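Local coordinates for myosin-I heavy chain (Dictyostelium discoideum, PDB 5EJR), which works as an actin-based motor with ATPase activity in early phagocytosis and adhesion, and is represented here by a C-terminal MyTH4-FERM part of its tail, at residues Q5-A10 / T40-N45; D47-S52 / R104-C109; F138-S143 / E175-H180. One frame throughout, in Å; residues are numbered along the deposited sequence. Where two conformers were deposited one is given.

Contact 1 (Q5-A10 / T40-N45); sequences QLAQWA and TAFYFN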
ATOM      1  N   GLN A   5      23.626   9.829  30.881  1.00 55.73           N
ATOM      2  CA  GLN A   5      22.515   8.916  31.170  1.00 54.19           C
ATOM      3  C   GLN A   5      22.620   7.653  30.311  1.00 54.37           C
ATOM      4  O   GLN A   5      22.377   6.561  30.823  1.00 52.63           O
ATOM      5  CB  GLN A   5      21.156   9.605  30.989  1.00 55.23           C
ATOM      6  CG  GLN A   5      20.864  10.679  32.027  1.00 80.83           C
ATOM      7  CD  GLN A   5      20.159  10.139  33.246  1.00107.02           C
ATOM      8  OE1 GLN A   5      20.743   9.428  34.078  1.00103.79           O
ATOM      9  NE2 GLN A   5      18.895  10.507  33.402  1.00100.12           N
ATOM     10  N   LEU A   6      23.051   7.796  29.028  1.00 49.49           N
ATOM     11  CA  LEU A   6      23.244   6.667  28.113  1.00 48.18           C
ATOM     12  C   LEU A   6      24.370   5.738  28.597  1.00 49.86           C
ATOM     13  O   LEU A   6      24.184   4.524  28.600  1.00 48.01           O
ATOM     14  CB  LEU A   6      23.472   7.124  26.648  1.00 47.54           C
ATOM     15  CG  LEU A   6      23.838   6.032  25.614  1.00 51.23           C
ATOM     16  CD1 LEU A   6      22.666   5.091  25.332  1.00 50.50           C
ATOM     17  CD2 LEU A   6      24.330   6.629  24.325  1.00 52.71           C
ATOM     18  N   ALA A   7      25.525   6.312  29.002  1.00 46.71           N
ATOM     19  CA  ALA A   7      26.684   5.570  29.513  1.00 46.87           C
ATOM     20  C   ALA A   7      26.319   4.817  30.788  1.00 52.13           C
ATOM     21  O   ALA A   7      26.734   3.670  30.941  1.00 51.97           O
ATOM     22  CB  ALA A   7      27.850   6.520  29.771  1.00 48.04           C
ATOM     23  N   GLN A   8      25.513   5.444  31.684  1.00 49.51           N
ATOM     24  CA  GLN A   8      25.034   4.839  32.936  1.00 50.06           C
ATOM     25  C   GLN A   8      24.151   3.624  32.647  1.00 52.69           C
ATOM     26  O   GLN A   8      24.256   2.612  33.346  1.00 52.55           O
ATOM     27  CB  GLN A   8      24.267   5.851  33.784  1.00 51.86           C
ATOM     28  CG  GLN A   8      25.162   6.846  34.526  1.00 66.77           C
ATOM     29  CD  GLN A   8      24.374   7.927  35.232  1.00 93.50           C
ATOM     30  OE1 GLN A   8      23.251   7.716  35.719  1.00 92.77           O
ATOM     31  NE2 GLN A   8      24.961   9.111  35.328  1.00 85.35           N
ATOM     32  N   TRP A   9      23.300   3.722  31.590  1.00 47.23           N
ATOM     33  CA  TRP A   9      22.422   2.649  31.128  1.00 45.31           C
ATOM     34  C   TRP A   9      23.278   1.516  30.540  1.00 48.73           C
ATOM     35  O   TRP A   9      23.023   0.351  30.818  1.00 47.59           O
ATOM     36  CB  TRP A   9      21.408   3.199  30.089  1.00 42.82           C
ATOM     37  CG  TRP A   9      20.549   2.155  29.423  1.00 42.80           C
ATOM     38  CD1 TRP A   9      19.302   1.752  29.802  1.00 44.88           C
ATOM     39  CD2 TRP A   9      20.874   1.403  28.247  1.00 42.22           C
ATOM     40  NE1 TRP A   9      18.834   0.786  28.938  1.00 43.20           N
ATOM     41  CE2 TRP A   9      19.768   0.574  27.959  1.00 45.05           C
ATOM     42  CE3 TRP A   9      21.977   1.385  27.378  1.00 43.93           C
ATOM     43  CZ2 TRP A   9      19.744  -0.281  26.854  1.00 44.69           C
ATOM     44  CZ3 TRP A   9      21.967   0.516  26.302  1.00 45.17           C
ATOM     45  CH2 TRP A   9      20.865  -0.314  26.054  1.00 45.28           C
ATOM     46  N   ALA A  10      24.282   1.861  29.730  1.00 46.15           N
ATOM     47  CA  ALA A  10      25.179   0.907  29.086  1.00 46.25           C
ATOM     48  C   ALA A  10      26.149   0.226  30.064  1.00 52.12           C
ATOM     49  O   ALA A  10      26.636  -0.861  29.755  1.00 50.66           O
ATOM     50  CB  ALA A  10      25.960   1.597  27.991  1.00 46.81           C
ATOM     51  N   THR A  40      34.702   3.330  24.212  1.00 59.98           N
ATOM     52  CA  THR A  40      35.076   3.201  22.788  1.00 58.78           C
ATOM     53  C   THR A  40      34.023   2.423  21.953  1.00 59.75           C
ATOM     54  O   THR A  40      34.051   2.464  20.713  1.00 58.18           O
ATOM     55  CB  THR A  40      36.491   2.610  22.625  1.00 68.95           C
ATOM     56  OG1 THR A  40      36.509   1.262  23.087  1.00 72.38           O
ATOM     57  CG2 THR A  40      37.562   3.424  23.334  1.00 68.07           C
ATOM     58  N   ALA A  41      33.097   1.718  22.644  1.00 53.45           N
ATOM     59  CA  ALA A  41      32.020   0.957  22.026  1.00 52.25           C
ATOM     60  C   ALA A  41      30.969   1.918  21.456  1.00 54.40           C
ATOM     61  O   ALA A  41      30.248   1.537  20.544  1.00 52.43           O
ATOM     62  CB  ALA A  41      31.386   0.019  23.043  1.00 52.89           C
ATOM     63  N   PHE A  42      30.903   3.164  21.986  1.00 52.13           N
ATOM     64  CA  PHE A  42      29.993   4.218  21.535  1.00 51.87           C
ATOM     65  C   PHE A  42      30.535   4.991  20.325  1.00 52.65           C
ATOM     66  O   PHE A  42      29.852   5.886  19.821  1.00 50.99           O
ATOM     67  CB  PHE A  42      29.741   5.216  22.671  1.00 54.85           C
ATOM     68  CG  PHE A  42      28.914   4.712  23.825  1.00 57.67           C
ATOM     69  CD1 PHE A  42      27.577   4.367  23.646  1.00 60.87           C
ATOM     70  CD2 PHE A  42      29.447   4.650  25.105  1.00 61.64           C
ATOM     71  CE1 PHE A  42      26.802   3.931  24.721  1.00 62.04           C
ATOM     72  CE2 PHE A  42      28.669   4.221  26.181  1.00 64.56           C
ATOM     73  CZ  PHE A  42      27.352   3.870  25.981  1.00 61.77           C
ATOM     74  N   TYR A  43      31.758   4.679  19.880  1.00 48.22           N
ATOM     75  CA  TYR A  43      32.391   5.419  18.801  1.00 48.45           C
ATOM     76  C   TYR A  43      32.433   4.663  17.490  1.00 48.34           C
ATOM     77  O   TYR A  43      32.590   3.435  17.484  1.00 45.61           O
ATOM     78  CB  TYR A  43      33.813   5.882  19.209  1.00 52.69           C
ATOM     79  CG  TYR A  43      33.915   6.658  20.507  1.00 57.98           C
ATOM     80  CD1 TYR A  43      32.905   7.530  20.904  1.00 60.14           C
ATOM     81  CD2 TYR A  43      35.064   6.597  21.291  1.00 61.37           C
ATOM     82  CE1 TYR A  43      32.984   8.233  22.104  1.00 62.56           C
ATOM     83  CE2 TYR A  43      35.177   7.334  22.470  1.00 63.55           C
ATOM     84  CZ  TYR A  43      34.128   8.148  22.875  1.00 75.21           C
ATOM     85  OH  TYR A  43      34.213   8.881  24.035  1.00 83.46           O
ATOM     86  N   PHE A  44      32.327   5.414  16.375  1.00 44.09           N
ATOM     87  CA  PHE A  44      32.389   4.908  15.003  1.00 43.51           C
ATOM     88  C   PHE A  44      33.681   4.126  14.735  1.00 48.49           C
ATOM     89  O   PHE A  44      34.747   4.501  15.216  1.00 48.39           O
ATOM     90  CB  PHE A  44      32.242   6.060  13.975  1.00 44.48           C
ATOM     91  CG  PHE A  44      32.485   5.667  12.528  1.00 46.08           C
ATOM     92  CD1 PHE A  44      33.769   5.676  11.989  1.00 49.76           C
ATOM     93  CD2 PHE A  44      31.440   5.226  11.723  1.00 47.50           C
ATOM     94  CE1 PHE A  44      34.002   5.246  10.676  1.00 50.81           C
ATOM     95  CE2 PHE A  44      31.672   4.816  10.404  1.00 50.08           C
ATOM     96  CZ  PHE A  44      32.951   4.825   9.891  1.00 48.95           C
ATOM     97  N   ASN A  45      33.569   3.056  13.948  1.00 46.54           N
ATOM     98  CA  ASN A  45      34.681   2.245  13.483  1.00 47.87           C
ATOM     99  C   ASN A  45      34.347   1.744  12.094  1.00 53.34           C
ATOM    100  O   ASN A  45      33.205   1.361  11.830  1.00 50.38           O
ATOM    101  CB  ASN A  45      35.005   1.093  14.435  1.00 49.21           C
ATOM    102  CG  ASN A  45      36.380   0.514  14.213  1.00 66.86           C
ATOM    103  OD1 ASN A  45      36.706  -0.013  13.137  1.00 54.04           O
ATOM    104  ND2 ASN A  45      37.229   0.626  15.223  1.00 60.95           N
TER
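The carbonyl oxygen of Leu6 accepts the helical bond from the backbone N of Ala10 at 2.9 Å, and this turn sets Leu6, Ala7 and Ala10 as a patch on the side of helix 5-11 that receives the ring of Phe42. Phe42 comes from the loop that follows helix 15-25, and contributes more than half of the 147 Å² buried between the segments. Its CG stands anti to its own carbonyl carbon (chi1 -70°), which sends the ring out of the loop, far end first, toward the helix. CZ goes in deepest: it lies 3.3 Å from CB of Ala10, a tight fit, and 4.0 Å from CA of Ala7. The side chains of Leu6 and Phe42 approach from opposite directions, with CD2 of Leu6 3.7 Å from CE1 of Phe42 and Leu6 CG equally near. Helix atoms approach the ring obliquely, and the two alanines are small enough to let it come close to the helix backbone. Phe14 brings a second ring to Phe42, their planes about 30° apart, and Leu6 also packs on Tyr112 of helix 104-113 and Leu144 of helix 142-159 in the MyTH4 region. NH1 of Arg113 hydrogen-bonds Ala41 O, just before Phe42. Every touching group is hydrocarbon and buried, so the N-terminal helix and the loop are joined here by shape and exclusion of water, not by polar bonds.

Contact 2 (D47-S52 / R104-C109); sequences DPIKES and RDEIYC
Ser52 and Glu106 meet as a carboxylate against carbon: in the conformer given, one of two deposited, OE2 of Glu106 lies 3.7 Å from CB of Ser52 and about as far from its CA. Ile49 adds a looser touch, its CD1 4.3 Å from the same oxygen. The side chain of Glu106 bends at chi2 (-81°), which carries the carboxylate off helix 104-113 toward the loop. In this conformer OE2 accepts a hydrogen bond from the backbone N of Leu53, the next residue of the loop, and a weak one from NE2 of Gln110, one helical turn on. Both are consistent with its place against Ser52, though the second deposited conformer leaves this less certain. The hydroxyl of Ser52 serves other partners. With chi1 at 67°, OG sits between the backbone N and the carbonyl carbon, 4.8 Å from OE2 of Glu106, and is bonded to Ile54 O and to NH2 of Arg15. Farther out, Lys50 NZ reaches OE1 of Glu51 at 2.9 Å, a salt bridge in which NZ comes from above the plane of the Glu51 carboxylate; OE2 of Glu51 is paired with Arg19. Within the helical MyTH4 region, helix 58-75 flanks the pair, Ala64 touching both Ser52 and Glu106 and Phe68 meeting Ile49, while Ile107 and Tyr108 carry helix 104-113 onto Leu134 of helix 121-137.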
ATOM      1  N   ASP A  47      35.383  -0.955  10.633  1.00 56.28           N
ATOM      2  CA  ASP A  47      35.311  -2.415  10.596  1.00 56.44           C
ATOM      3  C   ASP A  47      33.997  -2.975  11.142  1.00 59.09           C
ATOM      4  O   ASP A  47      33.490  -2.454  12.142  1.00 58.07           O
ATOM      5  CB  ASP A  47      36.502  -3.037  11.357  1.00 59.47           C
ATOM      6  CG  ASP A  47      37.869  -2.771  10.742  1.00 76.48           C
ATOM      7  OD1 ASP A  47      37.937  -2.556   9.502  1.00 78.13           O
ATOM      8  OD2 ASP A  47      38.876  -2.811  11.489  1.00 82.74           O
ATOM      9  N   PRO A  48      33.454  -4.063  10.531  1.00 55.26           N
ATOM     10  CA  PRO A  48      32.212  -4.656  11.054  1.00 54.07           C
ATOM     11  C   PRO A  48      32.443  -5.348  12.392  1.00 59.16           C
ATOM     12  O   PRO A  48      33.408  -6.101  12.517  1.00 60.07           O
ATOM     13  CB  PRO A  48      31.808  -5.671   9.969  1.00 55.29           C
ATOM     14  CG  PRO A  48      32.704  -5.409   8.793  1.00 60.33           C
ATOM     15  CD  PRO A  48      33.948  -4.812   9.357  1.00 57.13           C
ATOM     16  N   ILE A  49      31.568  -5.082  13.392  1.00 55.31           N
ATOM     17  CA  ILE A  49      31.641  -5.668  14.736  1.00 55.57           C
ATOM     18  C   ILE A  49      31.520  -7.210  14.683  1.00 61.25           C
ATOM     19  O   ILE A  49      30.735  -7.754  13.896  1.00 60.58           O
ATOM     20  CB  ILE A  49      30.668  -5.014  15.763  1.00 57.37           C
ATOM     21  CG1 ILE A  49      29.171  -5.234  15.383  1.00 55.85           C
ATOM     22  CG2 ILE A  49      31.017  -3.528  15.973  1.00 58.16           C
ATOM     23  CD1 ILE A  49      28.109  -4.920  16.455  1.00 51.08           C
ATOM     24  N   LYS A  50      32.353  -7.892  15.494  1.00 59.06           N
ATOM     25  CA  LYS A  50      32.485  -9.354  15.585  1.00 59.47           C
ATOM     26  C   LYS A  50      31.471 -10.014  16.536  1.00 62.40           C
ATOM     27  O   LYS A  50      31.305 -11.234  16.515  1.00 63.08           O
ATOM     28  CB  LYS A  50      33.937  -9.736  15.958  1.00 63.54           C
ATOM     29  CG  LYS A  50      34.388  -9.260  17.347  1.00 82.51           C
ATOM     30  CD  LYS A  50      35.818  -9.684  17.685  1.00 94.64           C
ATOM     31  CE  LYS A  50      36.194  -9.370  19.118  1.00102.74           C
ATOM     32  NZ  LYS A  50      35.631 -10.359  20.079  1.00108.76           N
ATOM     33  N   GLU A  51      30.810  -9.196  17.361  1.00 57.11           N
ATOM     34  CA  GLU A  51      29.806  -9.576  18.359  1.00 55.21           C
ATOM     35  C   GLU A  51      28.894  -8.372  18.626  1.00 55.13           C
ATOM     36  O   GLU A  51      29.311  -7.237  18.389  1.00 54.26           O
ATOM     37  CB  GLU A  51      30.487 -10.020  19.672  1.00 56.97           C
ATOM     38  CG  GLU A  51      31.453  -9.001  20.261  1.00 69.00           C
ATOM     39  CD  GLU A  51      32.393  -9.493  21.344  1.00 88.39           C
ATOM     40  OE1 GLU A  51      32.939 -10.614  21.205  1.00 87.27           O
ATOM     41  OE2 GLU A  51      32.633  -8.727  22.304  1.00 76.36           O
ATOM     42  N   SER A  52      27.683  -8.606  19.159  1.00 49.55           N
ATOM     43  CA  SER A  52      26.736  -7.534  19.476  1.00 48.22           C
ATOM     44  C   SER A  52      27.302  -6.575  20.532  1.00 51.36           C
ATOM     45  O   SER A  52      28.168  -6.976  21.307  1.00 50.32           O
ATOM     46  CB  SER A  52      25.410  -8.114  19.954  1.00 49.60           C
ATOM     47  OG  SER A  52      25.516  -8.767  21.207  1.00 55.07           O
ATOM     48  N   ARG A 104      15.812  -4.490  19.501  1.00 41.38           N
ATOM     49  CA  ARG A 104      15.492  -3.076  19.271  1.00 39.96           C
ATOM     50  C   ARG A 104      16.501  -2.101  19.868  1.00 42.69           C
ATOM     51  O   ARG A 104      16.995  -1.252  19.120  1.00 41.54           O
ATOM     52  CB  ARG A 104      14.067  -2.750  19.715  1.00 36.85           C
ATOM     53  CG  ARG A 104      13.065  -3.326  18.725  1.00 42.45           C
ATOM     54  CD  ARG A 104      11.660  -3.316  19.261  1.00 46.28           C
ATOM     55  NE  ARG A 104      10.750  -4.019  18.357  1.00 42.64           N
ATOM     56  CZ  ARG A 104       9.438  -4.051  18.520  1.00 43.62           C
ATOM     57  NH1 ARG A 104       8.877  -3.432  19.544  1.00 31.71           N
ATOM     58  NH2 ARG A 104       8.674  -4.703  17.659  1.00 33.67           N
ATOM     59  N   ASP A 105      16.835  -2.235  21.176  1.00 39.29           N
ATOM     60  CA  ASP A 105      17.849  -1.399  21.851  1.00 38.95           C
ATOM     61  C   ASP A 105      19.195  -1.490  21.136  1.00 39.72           C
ATOM     62  O   ASP A 105      19.862  -0.467  20.946  1.00 40.31           O
ATOM     63  CB  ASP A 105      18.021  -1.813  23.317  1.00 41.93           C
ATOM     64  CG  ASP A 105      16.849  -1.458  24.197  1.00 52.04           C
ATOM     65  OD1 ASP A 105      15.989  -0.666  23.753  1.00 51.10           O
ATOM     66  OD2 ASP A 105      16.789  -1.969  25.327  1.00 62.29           O
ATOM     67  N   GLU A 106      19.565  -2.707  20.729  0.50 34.55           N
ATOM     68  CA  GLU A 106      20.789  -3.016  20.019  0.50 34.22           C
ATOM     69  C   GLU A 106      20.842  -2.348  18.638  0.50 36.17           C
ATOM     70  O   GLU A 106      21.918  -1.910  18.220  0.50 35.35           O
ATOM     71  CB  GLU A 106      20.959  -4.540  19.930  0.50 35.72           C
ATOM     72  CG  GLU A 106      22.410  -4.982  19.966  0.50 44.22           C
ATOM     73  CD  GLU A 106      23.139  -4.882  18.643  0.50 58.85           C
ATOM     74  OE1 GLU A 106      22.464  -4.859  17.587  0.50 39.44           O
ATOM     75  OE2 GLU A 106      24.392  -4.846  18.660  0.50 53.14           O
ATOM     76  N   ILE A 107      19.687  -2.243  17.941  1.00 31.97           N
ATOM     77  CA  ILE A 107      19.623  -1.581  16.637  1.00 30.38           C
ATOM     78  C   ILE A 107      19.890  -0.077  16.813  1.00 34.00           C
ATOM     79  O   ILE A 107      20.749   0.449  16.094  1.00 33.77           O
ATOM     80  CB  ILE A 107      18.350  -1.909  15.804  1.00 32.85           C
ATOM     81  CG1 ILE A 107      18.290  -3.433  15.523  1.00 32.94           C
ATOM     82  CG2 ILE A 107      18.375  -1.131  14.470  1.00 32.37           C
ATOM     83  CD1 ILE A 107      16.971  -3.952  14.892  1.00 25.35           C
ATOM     84  N   TYR A 108      19.226   0.564  17.821  1.00 30.06           N
ATOM     85  CA  TYR A 108      19.343   1.994  18.156  1.00 30.19           C
ATOM     86  C   TYR A 108      20.775   2.366  18.582  1.00 35.53           C
ATOM     87  O   TYR A 108      21.270   3.408  18.182  1.00 34.62           O
ATOM     88  CB  TYR A 108      18.380   2.369  19.289  1.00 30.86           C
ATOM     89  CG  TYR A 108      17.009   2.816  18.828  1.00 31.51           C
ATOM     90  CD1 TYR A 108      16.763   4.147  18.493  1.00 32.98           C
ATOM     91  CD2 TYR A 108      15.938   1.927  18.799  1.00 32.42           C
ATOM     92  CE1 TYR A 108      15.489   4.575  18.112  1.00 32.57           C
ATOM     93  CE2 TYR A 108      14.670   2.334  18.384  1.00 32.21           C
ATOM     94  CZ  TYR A 108      14.448   3.661  18.054  1.00 37.89           C
ATOM     95  OH  TYR A 108      13.182   4.059  17.706  1.00 37.05           O
ATOM     96  N   CYS A 109      21.427   1.505  19.398  1.00 34.89           N
ATOM     97  CA  CYS A 109      22.810   1.695  19.849  1.00 36.96           C
ATOM     98  C   CYS A 109      23.782   1.559  18.690  1.00 39.86           C
ATOM     99  O   CYS A 109      24.655   2.403  18.578  1.00 38.68           O
ATOM    100  CB  CYS A 109      23.155   0.748  20.991  1.00 38.59           C
ATOM    101  SG  CYS A 109      22.235   1.067  22.515  1.00 42.88           S
TER

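Contact 3 (F138-S143 / E175-H180); sequences FSPSDS and EKLESH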
ATOM      1  N   PHE A 138       9.176   1.650  15.757  1.00 35.94           N
ATOM      2  CA  PHE A 138       9.104   1.061  17.094  1.00 35.26           C
ATOM      3  C   PHE A 138       9.917   1.864  18.089  1.00 40.85           C
ATOM      4  O   PHE A 138      10.862   2.560  17.731  1.00 38.89           O
ATOM      5  CB  PHE A 138       9.539  -0.433  17.079  1.00 35.99           C
ATOM      6  CG  PHE A 138      10.810  -0.709  16.316  1.00 36.08           C
ATOM      7  CD1 PHE A 138      12.054  -0.444  16.883  1.00 38.82           C
ATOM      8  CD2 PHE A 138      10.767  -1.166  15.010  1.00 36.58           C
ATOM      9  CE1 PHE A 138      13.229  -0.645  16.158  1.00 39.58           C
ATOM     10  CE2 PHE A 138      11.944  -1.373  14.286  1.00 39.77           C
ATOM     11  CZ  PHE A 138      13.167  -1.105  14.865  1.00 38.22           C
ATOM     12  N   SER A 139       9.514   1.774  19.335  1.00 38.85           N
ATOM     13  CA  SER A 139      10.144   2.462  20.431  1.00 39.29           C
ATOM     14  C   SER A 139      11.361   1.666  20.923  1.00 44.21           C
ATOM     15  O   SER A 139      11.321   0.430  20.893  1.00 43.40           O
ATOM     16  CB  SER A 139       9.134   2.577  21.568  1.00 43.37           C
ATOM     17  OG  SER A 139       9.679   3.110  22.764  1.00 58.58           O
ATOM     18  N   PRO A 140      12.425   2.322  21.460  1.00 41.39           N
ATOM     19  CA  PRO A 140      13.450   1.532  22.166  1.00 41.71           C
ATOM     20  C   PRO A 140      12.798   1.117  23.508  1.00 45.64           C
ATOM     21  O   PRO A 140      11.702   1.610  23.821  1.00 43.43           O
ATOM     22  CB  PRO A 140      14.589   2.533  22.382  1.00 43.94           C
ATOM     23  CG  PRO A 140      13.948   3.867  22.380  1.00 47.88           C
ATOM     24  CD  PRO A 140      12.645   3.778  21.626  1.00 42.11           C
ATOM     25  N   SER A 141      13.451   0.243  24.315  1.00 42.75           N
ATOM     26  CA  SER A 141      12.885  -0.162  25.608  1.00 42.97           C
ATOM     27  C   SER A 141      12.584   1.057  26.486  1.00 48.55           C
ATOM     28  O   SER A 141      13.162   2.128  26.282  1.00 47.34           O
ATOM     29  CB  SER A 141      13.822  -1.121  26.344  1.00 46.83           C
ATOM     30  OG  SER A 141      15.029  -0.488  26.744  1.00 50.65           O
ATOM     31  N   ASP A 142      11.685   0.894  27.458  1.00 46.80           N
ATOM     32  CA  ASP A 142      11.323   1.955  28.396  1.00 47.60           C
ATOM     33  C   ASP A 142      12.560   2.391  29.201  1.00 52.10           C
ATOM     34  O   ASP A 142      12.682   3.560  29.573  1.00 52.39           O
ATOM     35  CB  ASP A 142      10.198   1.466  29.315  1.00 50.25           C
ATOM     36  CG  ASP A 142       9.033   0.881  28.535  1.00 69.04           C
ATOM     37  OD1 ASP A 142       9.155  -0.279  28.057  1.00 70.08           O
ATOM     38  OD2 ASP A 142       8.030   1.599  28.343  1.00 77.14           O
ATOM     39  N   SER A 143      13.503   1.448  29.400  1.00 47.41           N
ATOM     40  CA  SER A 143      14.773   1.664  30.086  1.00 47.53           C
ATOM     41  C   SER A 143      15.695   2.552  29.258  1.00 49.72           C
ATOM     42  O   SER A 143      16.307   3.452  29.823  1.00 50.64           O
ATOM     43  CB  SER A 143      15.455   0.330  30.366  1.00 50.56           C
ATOM     44  OG  SER A 143      16.736   0.520  30.940  1.00 64.09           O
ATOM     45  N   GLU A 175      11.493  14.340  18.428  1.00 43.32           N
ATOM     46  CA  GLU A 175      10.036  14.525  18.315  1.00 43.76           C
ATOM     47  C   GLU A 175       9.344  13.165  18.165  1.00 46.78           C
ATOM     48  O   GLU A 175       8.368  12.891  18.865  1.00 48.17           O
ATOM     49  CB  GLU A 175       9.684  15.430  17.113  1.00 45.45           C
ATOM     50  CG  GLU A 175       8.185  15.654  16.910  1.00 59.41           C
ATOM     51  CD  GLU A 175       7.696  15.866  15.486  1.00 86.12           C
ATOM     52  OE1 GLU A 175       8.450  16.434  14.661  1.00 79.07           O
ATOM     53  OE2 GLU A 175       6.535  15.492  15.204  1.00 86.23           O
ATOM     54  N   LYS A 176       9.870  12.316  17.268  1.00 40.60           N
ATOM     55  CA  LYS A 176       9.328  10.989  16.988  1.00 38.59           C
ATOM     56  C   LYS A 176       9.469  10.007  18.158  1.00 40.46           C
ATOM     57  O   LYS A 176       8.654   9.095  18.251  1.00 40.24           O
ATOM     58  CB  LYS A 176       9.906  10.402  15.690  1.00 39.65           C
ATOM     59  CG  LYS A 176       9.556  11.164  14.409  1.00 45.30           C
ATOM     60  CD  LYS A 176       8.041  11.351  14.213  1.00 51.53           C
ATOM     61  CE  LYS A 176       7.707  12.225  13.033  1.00 52.39           C
ATOM     62  NZ  LYS A 176       6.530  13.086  13.317  1.00 58.60           N
ATOM     63  N   LEU A 177      10.473  10.175  19.042  1.00 36.97           N
ATOM     64  CA  LEU A 177      10.634   9.295  20.209  1.00 36.87           C
ATOM     65  C   LEU A 177       9.721   9.786  21.323  1.00 45.01           C
ATOM     66  O   LEU A 177       9.236   8.989  22.122  1.00 44.22           O
ATOM     67  CB  LEU A 177      12.097   9.231  20.689  1.00 37.37           C
ATOM     68  CG  LEU A 177      13.103   8.572  19.732  1.00 41.18           C
ATOM     69  CD1 LEU A 177      14.507   8.997  20.062  1.00 40.73           C
ATOM     70  CD2 LEU A 177      13.004   7.039  19.762  1.00 42.17           C
ATOM     71  N   GLU A 178       9.468  11.109  21.361  1.00 45.56           N
ATOM     72  CA  GLU A 178       8.547  11.735  22.313  1.00 47.42           C
ATOM     73  C   GLU A 178       7.092  11.314  22.001  1.00 53.34           C
ATOM     74  O   GLU A 178       6.262  11.253  22.907  1.00 54.31           O
ATOM     75  CB  GLU A 178       8.671  13.265  22.231  1.00 49.53           C
ATOM     76  CG  GLU A 178       9.768  13.835  23.116  1.00 60.64           C
ATOM     77  CD  GLU A 178      10.141  15.294  22.905  1.00 76.08           C
ATOM     78  OE1 GLU A 178       9.583  15.943  21.989  1.00 66.96           O
ATOM     79  OE2 GLU A 178      11.019  15.781  23.652  1.00 68.74           O
ATOM     80  N   SER A 179       6.803  11.008  20.720  1.00 49.97           N
ATOM     81  CA  SER A 179       5.482  10.608  20.226  1.00 49.89           C
ATOM     82  C   SER A 179       4.986   9.248  20.776  1.00 56.87           C
ATOM     83  O   SER A 179       3.774   9.026  20.839  1.00 55.67           O
ATOM     84  CB  SER A 179       5.474  10.597  18.703  1.00 52.11           C
ATOM     85  OG  SER A 179       5.966   9.373  18.183  1.00 60.10           O
ATOM     86  N   HIS A 180       5.922   8.346  21.149  1.00 55.93           N
ATOM     87  CA  HIS A 180       5.613   7.019  21.689  1.00 56.28           C
ATOM     88  C   HIS A 180       4.883   7.071  23.046  1.00 60.95           C
ATOM     89  O   HIS A 180       5.161   7.971  23.843  1.00 60.40           O
ATOM     90  CB  HIS A 180       6.867   6.143  21.757  1.00 57.14           C
ATOM     91  CG  HIS A 180       7.358   5.723  20.413  1.00 59.77           C
ATOM     92  ND1 HIS A 180       6.816   4.639  19.761  1.00 61.06           N
ATOM     93  CD2 HIS A 180       8.340   6.249  19.646  1.00 60.94           C
ATOM     94  CE1 HIS A 180       7.465   4.550  18.613  1.00 59.73           C
ATOM     95  NE2 HIS A 180       8.393   5.494  18.500  1.00 60.17           N
TER
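A CH-pi contact and a small apolar one join the linker between helices 121-137 and 142-159 to the C-terminal end of helix 164-178. CB of Ser139 sits over one face of the His180 imidazole, 3.8 Å from the ring centroid and 20° off the normal, displaced toward the rim on the ND1 side. CE1 of His180 lies against the linker backbone, 3.5 Å from N of Ser139 and 3.7 Å from C of Phe138. The ring gets there because CG of His180 is anti to its carbonyl carbon (chi1 -70°), and its setting is fixed at the far nitrogen, where NE2 hydrogen-bonds the carbonyl of Ser135 near the end of helix 121-137. CA of Leu177 lies at the ring edge, in plane. In the MyTH4 domain, a bundle of helices, this linker is the turn between two consecutive helices, and Ser141 closes it as N-cap of helix 142-159, its OG bonded to Leu144 N. Replacing His180 with an alanine would probably leave the Ser135 carbonyl without its side-chain donor and open a gap beside CB of Ser139. The hydroxyl of Ser139 turns back on its own chain: anti to the backbone N (chi1 174°), OG donates to Pro140 O at 2.7 Å, in the carbonyl plane and on a lone pair. Pro140 makes the apolar half of the contact, its CD 3.8 Å from CD2 of Leu177, the two side chains crossing obliquely; Leu177 continues onto Phe148 and Leu152 of helix 142-159. Just before His180, Ser179 OG donates to Lys176 O at 2.7 Å, from above the carbonyl plane.

How the contacts relate
Helix 104-113 ties the three contacts together, on one side of the chain's centre. The centre of contact 1 is about 11 Å from that of contact 2, and the centre of contact 3 is about 19 Å from each of theirs. Trp9 bridges the first two: its CZ2 packs 3.7 Å from OD2 of Asp105 and its CZ3 3.8 Å from SG of Cys109. Toward contact 3 the helix uses polar groups, Asp105 OD2 meeting Ser141 OG at 2.7 Å and Tyr108 OH meeting Phe138 O at 2.8 Å, both probable hydrogen bonds. NE1 of Trp9 also comes within 2.9 Å of OG of Ser143.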